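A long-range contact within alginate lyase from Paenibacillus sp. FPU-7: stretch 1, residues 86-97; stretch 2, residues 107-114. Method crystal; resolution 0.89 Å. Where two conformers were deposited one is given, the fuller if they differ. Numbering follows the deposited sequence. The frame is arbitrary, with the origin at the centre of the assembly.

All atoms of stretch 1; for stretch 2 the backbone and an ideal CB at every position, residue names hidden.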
ATOM      1  N   GLY A  86      11.414  -9.201   3.917  1.00  5.98           N
ATOM      2  CA  GLY A  86      11.723  -9.452   5.308  1.00  6.28           C
ATOM      3  C   GLY A  86      12.251  -8.294   6.091  1.00  7.35           C
ATOM      4  O   GLY A  86      12.829  -8.501   7.139  1.00 16.74           O
ATOM      5  N   LEU A  87      12.045  -7.083   5.664  1.00  6.59           N
ATOM      6  CA  LEU A  87      12.588  -5.891   6.287  1.00  6.59           C
ATOM      7  C   LEU A  87      11.515  -5.111   7.033  1.00  6.22           C
ATOM      8  O   LEU A  87      10.342  -5.130   6.676  1.00  7.49           O
ATOM      9  CB  LEU A  87      13.174  -4.982   5.205  1.00  7.62           C
ATOM     10  CG  LEU A  87      14.398  -5.579   4.480  1.00  9.11           C
ATOM     11  CD1 LEU A  87      14.729  -4.779   3.240  1.00 14.06           C
ATOM     12  CD2 LEU A  87      15.582  -5.573   5.376  1.00 10.03           C
ATOM     13  N   LYS A  88      11.972  -4.373   8.020  1.00  6.88           N
ATOM     14  CA  LYS A  88      11.183  -3.317   8.646  1.00  7.17           C
ATOM     15  C   LYS A  88      11.554  -1.978   8.017  1.00  6.93           C
ATOM     16  O   LYS A  88      12.731  -1.748   7.677  1.00  7.80           O
ATOM     17  CB  LYS A  88      11.460  -3.291  10.153  1.00  9.43           C
ATOM     18  CG  LYS A  88      11.017  -4.528  10.887  1.00 13.89           C
ATOM     19  CD  LYS A  88      11.406  -4.553  12.367  1.00 15.55           C
ATOM     20  CE  LYS A  88      10.802  -5.674  13.118  1.00 26.82           C
ATOM     21  NZ  LYS A  88      11.236  -5.589  14.549  1.00 40.87           N
ATOM     22  N   MET A  89      10.573  -1.094   7.880  1.00  6.99           N
ATOM     23  CA  MET A  89      10.779   0.249   7.362  0.67  6.94           C
ATOM     24  C   MET A  89      10.062   1.229   8.290  1.00  6.17           C
ATOM     25  O   MET A  89       8.879   1.044   8.581  1.00  6.68           O
ATOM     26  CB  MET A  89      10.229   0.446   5.931  0.67  7.26           C
ATOM     27  CG  MET A  89      10.999  -0.206   4.788  0.67  9.12           C
ATOM     28  SD  MET A  89      10.614  -1.928   4.579  0.67  6.82           S
ATOM     29  CE  MET A  89      11.636  -2.272   3.096  0.67  7.75           C
ATOM     30  N   THR A  90      10.764   2.260   8.727  1.00  6.14           N
ATOM     31  CA  THR A  90      10.215   3.183   9.692  1.00  6.22           C
ATOM     32  C   THR A  90      10.856   4.545   9.588  1.00  6.60           C
ATOM     33  O   THR A  90      11.860   4.742   8.909  1.00  9.25           O
ATOM     34  CB  THR A  90      10.390   2.580  11.101  1.00  7.09           C
ATOM     35  OG1 THR A  90       9.599   3.296  12.051  1.00  8.61           O
ATOM     36  CG2 THR A  90      11.823   2.597  11.603  1.00  8.24           C
ATOM     37  N   GLY A  91      10.284   5.494  10.345  1.00  7.94           N
ATOM     38  CA  GLY A  91      11.044   6.682  10.669  1.00 10.39           C
ATOM     39  C   GLY A  91      11.267   7.669   9.539  1.00  9.25           C
ATOM     40  O   GLY A  91      12.321   8.330   9.477  1.00 13.47           O
ATOM     41  N   ALA A  92      10.308   7.803   8.657  1.00  6.97           N
ATOM     42  CA  ALA A  92      10.396   8.679   7.502  1.00  7.15           C
ATOM     43  C   ALA A  92       9.013   9.183   7.164  1.00  6.27           C
ATOM     44  O   ALA A  92       8.001   8.666   7.627  1.00  6.20           O
ATOM     45  CB  ALA A  92      11.007   7.963   6.310  1.00  7.86           C
ATOM     46  N   LEU A  93       8.965  10.157   6.261  1.00  7.28           N
ATOM     47  CA  LEU A  93       7.700  10.724   5.803  1.00  6.64           C
ATOM     48  C   LEU A  93       6.879   9.747   4.986  1.00  6.17           C
ATOM     49  O   LEU A  93       5.655   9.755   5.026  1.00  6.35           O
ATOM     50  CB  LEU A  93       7.956  12.013   5.018  1.00  8.09           C
ATOM     51  CG  LEU A  93       6.728  12.827   4.642  1.00  8.19           C
ATOM     52  CD1 LEU A  93       6.055  13.431   5.841  1.00  9.52           C
ATOM     53  CD2 LEU A  93       7.112  13.954   3.669  1.00 10.57           C
ATOM     54  N   LYS A  94       7.561   8.918   4.204  1.00  7.12           N
ATOM     55  CA  LYS A  94       6.940   7.827   3.469  1.00  7.37           C
ATOM     56  C   LYS A  94       7.719   6.565   3.772  1.00  6.42           C
ATOM     57  O   LYS A  94       8.931   6.614   3.994  1.00  8.40           O
ATOM     58  CB  LYS A  94       7.041   8.050   1.949  1.00 14.79           C
ATOM     59  CG  LYS A  94       6.921   9.498   1.438  1.00 31.11           C
ATOM     60  CD  LYS A  94       5.552  10.000   1.609  1.00 37.19           C
ATOM     61  CE  LYS A  94       5.332  11.350   0.866  1.00 26.07           C
ATOM     62  NZ  LYS A  94       3.964  11.925   1.141  1.00 50.50           N
ATOM     63  N   GLY A  95       7.055   5.407   3.757  1.00  6.61           N
ATOM     64  CA  GLY A  95       7.752   4.162   3.976  1.00  6.15           C
ATOM     65  C   GLY A  95       8.518   3.731   2.723  1.00  5.80           C
ATOM     66  O   GLY A  95       9.733   3.861   2.645  1.00  7.30           O
ATOM     67  N   ILE A  96       7.763   3.240   1.738  1.00  4.95           N
ATOM     68  CA  ILE A  96       8.323   2.868   0.445  1.00  5.18           C
ATOM     69  C   ILE A  96       7.606   3.681  -0.620  1.00  4.92           C
ATOM     70  O   ILE A  96       6.383   3.629  -0.729  1.00  5.69           O
ATOM     71  CB  ILE A  96       8.206   1.368   0.153  1.00  6.11           C
ATOM     72  CG1 ILE A  96       8.780   0.546   1.268  1.00  7.94           C
ATOM     73  CG2 ILE A  96       8.892   1.066  -1.181  1.00  8.50           C
ATOM     74  CD1 ILE A  96       8.650  -0.969   1.063  1.00 17.00           C
ATOM     75  N   MET A  97       8.370   4.427  -1.400  1.00  5.54           N
ATOM     76  CA  MET A  97       7.871   5.149  -2.558  1.00  6.59           C
ATOM     77  C   MET A  97       8.428   4.471  -3.792  1.00  5.28           C
ATOM     78  O   MET A  97       9.640   4.261  -3.884  1.00  5.74           O
ATOM     79  CB  MET A  97       8.328   6.615  -2.517  1.00  8.08           C
ATOM     80  CG  MET A  97       7.896   7.457  -3.724  1.00 10.32           C
ATOM     81  SD  MET A  97       6.123   7.752  -3.870  1.00 10.28           S
ATOM     82  CE  MET A  97       5.883   8.818  -2.491  1.00 12.01           C
ATOM     83  N   UNK A 107       7.677  -8.397   0.186  1.00  5.02           N
ATOM     84  CA  UNK A 107       7.168  -9.585   0.862  1.00  5.52           C
ATOM     85  C   UNK A 107       7.722  -9.613   2.283  1.00  5.28           C
ATOM     86  O   UNK A 107       8.922  -9.457   2.476  1.00  6.46           O
ATOM     87  CB  UNK A 107       7.544 -10.858   0.102  1.00  5.52           C
ATOM     88  N   UNK A 108       6.855  -9.813   3.277  1.00  5.58           N
ATOM     89  CA  UNK A 108       7.330  -9.983   4.636  1.00  6.08           C
ATOM     90  C   UNK A 108       7.788  -8.692   5.265  1.00  5.83           C
ATOM     91  O   UNK A 108       8.668  -8.719   6.138  1.00  7.42           O
ATOM     92  CB  UNK A 108       8.474 -10.999   4.666  1.00  6.08           C
ATOM     93  N   UNK A 109       7.218  -7.556   4.869  1.00  5.56           N
ATOM     94  CA  UNK A 109       7.626  -6.268   5.373  1.00  5.54           C
ATOM     95  C   UNK A 109       6.779  -5.836   6.563  1.00  5.57           C
ATOM     96  O   UNK A 109       5.606  -6.188   6.690  1.00  6.59           O
ATOM     97  CB  UNK A 109       7.548  -5.221   4.260  1.00  5.54           C
ATOM     98  N   UNK A 110       7.388  -5.021   7.408  1.00  5.24           N
ATOM     99  CA  UNK A 110       6.705  -4.375   8.522  1.00  5.53           C
ATOM    100  C   UNK A 110       7.018  -2.888   8.420  1.00  5.48           C
ATOM    101  O   UNK A 110       8.179  -2.508   8.587  1.00  6.60           O
ATOM    102  CB  UNK A 110       7.136  -4.954   9.871  1.00  5.53           C
ATOM    103  N   UNK A 111       5.995  -2.075   8.110  1.00  5.20           N
ATOM    104  CA  UNK A 111       6.178  -0.673   7.759  1.00  5.35           C
ATOM    105  C   UNK A 111       5.359   0.141   8.758  1.00  5.09           C
ATOM    106  O   UNK A 111       4.143  -0.070   8.856  1.00  6.13           O
ATOM    107  CB  UNK A 111       5.757  -0.388   6.316  1.00  5.35           C
ATOM    108  N   UNK A 112       6.015   1.026   9.510  1.00  5.30           N
ATOM    109  CA  UNK A 112       5.328   1.642  10.639  1.00  5.80           C
ATOM    110  C   UNK A 112       6.027   2.913  11.066  1.00  5.31           C
ATOM    111  O   UNK A 112       7.219   3.127  10.826  1.00  5.85           O
ATOM    112  CB  UNK A 112       5.242   0.668  11.816  1.00  5.80           C
ATOM    113  N   UNK A 113       5.256   3.745  11.773  1.00  5.46           N
ATOM    114  CA  UNK A 113       5.722   5.023  12.309  1.00  5.73           C
ATOM    115  C   UNK A 113       6.230   5.922  11.175  1.00  5.78           C
ATOM    116  O   UNK A 113       7.384   6.335  11.089  1.00  6.84           O
ATOM    117  CB  UNK A 113       6.823   4.799  13.347  1.00  5.73           C
ATOM    118  N   UNK A 114       5.277   6.230  10.285  1.00  5.64           N
ATOM    119  CA  UNK A 114       5.487   6.952   9.040  1.00  5.40           C
ATOM    120  C   UNK A 114       4.715   8.270   9.110  1.00  5.35           C
ATOM    121  O   UNK A 114       3.567   8.312   9.566  1.00  5.54           O
ATOM    122  CB  UNK A 114       5.048   6.117   7.836  1.00  5.40           C
TER

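At position 107 the ideal CB points away and finds no atom of stretch 1 within 5.5 Å, so the contact constrains the side chain little. The residue is Asp107, whose carbonyl does the work: Gly86 N donates to Asp107 O at 2.9 Å.

Position 108 has phi/psi of 75/29, and positive phi by itself favours glycine. An ideal CB there lies 3.5 Å from Gly86 N. Gly108 occupies it, and its O accepts a CA-H...O contact from Gly86 CA at 3.2 Å.

At position 109 the CB points sideways, 4.5 Å from Met89 SD. This apolar neighbour suits Leu, Ile or Met. Leu109 brings CD1 to 3.5 Å from Ile96 CD1 and 4.1 Å from Met89 CE, while its CD2 lies 4.2 Å from Leu87 CB.

Position 110 pairs with Lys88 in a parallel bridge, with both side chains on one face. The CB is 4.0 Å from Lys88 CG, and the extended lysine offers aliphatic length and a charge, so Glu, Gln or Thr would suit. Glu110 runs alongside it, but Lys88 NZ to Glu110 OE1 is 4.2 Å, beyond a salt bridge. A water donates to Glu110 OE2 at 2.8 Å and accepts a weak bond from Lys88 NZ at 3.3 Å. Glu110 N donates to Leu87 O at 3.0 Å, and Met89 N to Glu110 O at 2.9 Å.

Position 111 turns to the Met89 face, its CB 5.5 Å from Gly95 CA; a beta-branched aliphatic such as Ile or Val fits. Ile111 sets CG1 4.2 Å from Met89 CB and CD1 3.9 Å from Ile96 CD1. Its CG2 is 4.1 Å from Gly95 CA, where an ideal CB on Gly95 would clash at 2.7 Å.

Position 112 returns to the Lys88 face, with its CB 5.1 Å from Thr90 OG1. Thr, Val or an aromatic could cover Thr90. Tyr112, at chi1 p, places its ring face under Thr90 CB, 4.0 Å from the centroid, with Lys88 CB at its edge. Thr90 OG1 donates to Tyr112 O at 2.7 Å.

Position 113 has phi/psi of 58/62, favouring Gly, Asn or Asp, with its CB 3.4 Å from Thr90 OG1. Asp113 OD2 and Thr90 OG1 each accept from one water, at 2.9 and 2.7 Å; Gly91 N donates to Asp113 O at 3.1 Å.

At 114 the CB lies 3.9 Å from Ala92 O, leaving room for Ile, Leu or Val. Ile114 sends CG2 to 3.7 Å from Lys94 CA and CD1 to 4.0 Å from Thr90 CA.

Stretch 2, residues 107-114: DGLEIYDI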
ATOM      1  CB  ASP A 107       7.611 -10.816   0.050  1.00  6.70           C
ATOM      2  CG  ASP A 107       6.939 -12.117   0.415  1.00  8.50           C
ATOM      3  OD1 ASP A 107       6.294 -12.222   1.454  1.00  9.64           O
ATOM      4  OD2 ASP A 107       6.994 -13.031  -0.465  1.00 12.18           O
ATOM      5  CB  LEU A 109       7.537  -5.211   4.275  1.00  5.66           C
ATOM      6  CG  LEU A 109       8.245  -5.562   2.962  1.00  5.99           C
ATOM      7  CD1 LEU A 109       8.268  -4.350   2.063  1.00  6.73           C
ATOM      8  CD2 LEU A 109       9.664  -6.067   3.204  1.00  6.31           C
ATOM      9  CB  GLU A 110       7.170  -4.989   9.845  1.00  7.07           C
ATOM     10  CG  GLU A 110       6.451  -4.456  11.053  1.00  9.41           C
ATOM     11  CD  GLU A 110       6.947  -4.995  12.391  1.00 10.16           C
ATOM     12  OE1 GLU A 110       7.695  -5.971  12.413  1.00 13.56           O
ATOM     13  OE2 GLU A 110       6.578  -4.389  13.414  1.00 12.09           O
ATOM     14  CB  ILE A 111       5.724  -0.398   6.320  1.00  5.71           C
ATOM     15  CG1 ILE A 111       6.496  -1.299   5.352  1.00  6.69           C
ATOM     16  CG2 ILE A 111       5.853   1.077   5.988  1.00  6.63           C
ATOM     17  CD1 ILE A 111       5.998  -1.246   3.940  1.00  8.89           C
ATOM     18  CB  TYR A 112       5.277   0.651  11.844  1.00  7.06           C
ATOM     19  CG  TYR A 112       6.660   0.216  12.305  1.00  7.69           C
ATOM     20  CD1 TYR A 112       7.327  -0.813  11.644  1.00  8.94           C
ATOM     21  CD2 TYR A 112       7.345   0.859  13.323  1.00 14.45           C
ATOM     22  CE1 TYR A 112       8.589  -1.201  11.962  1.00 15.37           C
ATOM     23  CE2 TYR A 112       8.682   0.457  13.662  1.00 19.08           C
ATOM     24  CZ  TYR A 112       9.272  -0.579  12.944  1.00 17.84           C
ATOM     25  OH  TYR A 112      10.564  -1.055  13.178  1.00 22.72           O
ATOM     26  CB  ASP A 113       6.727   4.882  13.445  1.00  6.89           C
ATOM     27  CG  ASP A 113       6.139   4.243  14.685  1.00  7.54           C
ATOM     28  OD1 ASP A 113       4.919   4.255  14.885  1.00  8.19           O
ATOM     29  OD2 ASP A 113       6.975   3.713  15.474  1.00 11.48           O
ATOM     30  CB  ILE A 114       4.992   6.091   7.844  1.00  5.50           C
ATOM     31  CG1 ILE A 114       5.712   4.737   7.789  1.00  6.97           C
ATOM     32  CG2 ILE A 114       5.136   6.833   6.548  1.00  5.42           C
ATOM     33  CD1 ILE A 114       7.217   4.805   7.665  1.00  7.58           C
TER
HETATM   34  O   HOH W   1       9.777  -7.794   8.579  1.00 14.00           O
HETATM   35  O   HOH W   2       8.518  -4.013  15.410  1.00 27.65           O
HETATM   36  O   HOH W   3       9.760   3.715  14.741  1.00 24.40           O
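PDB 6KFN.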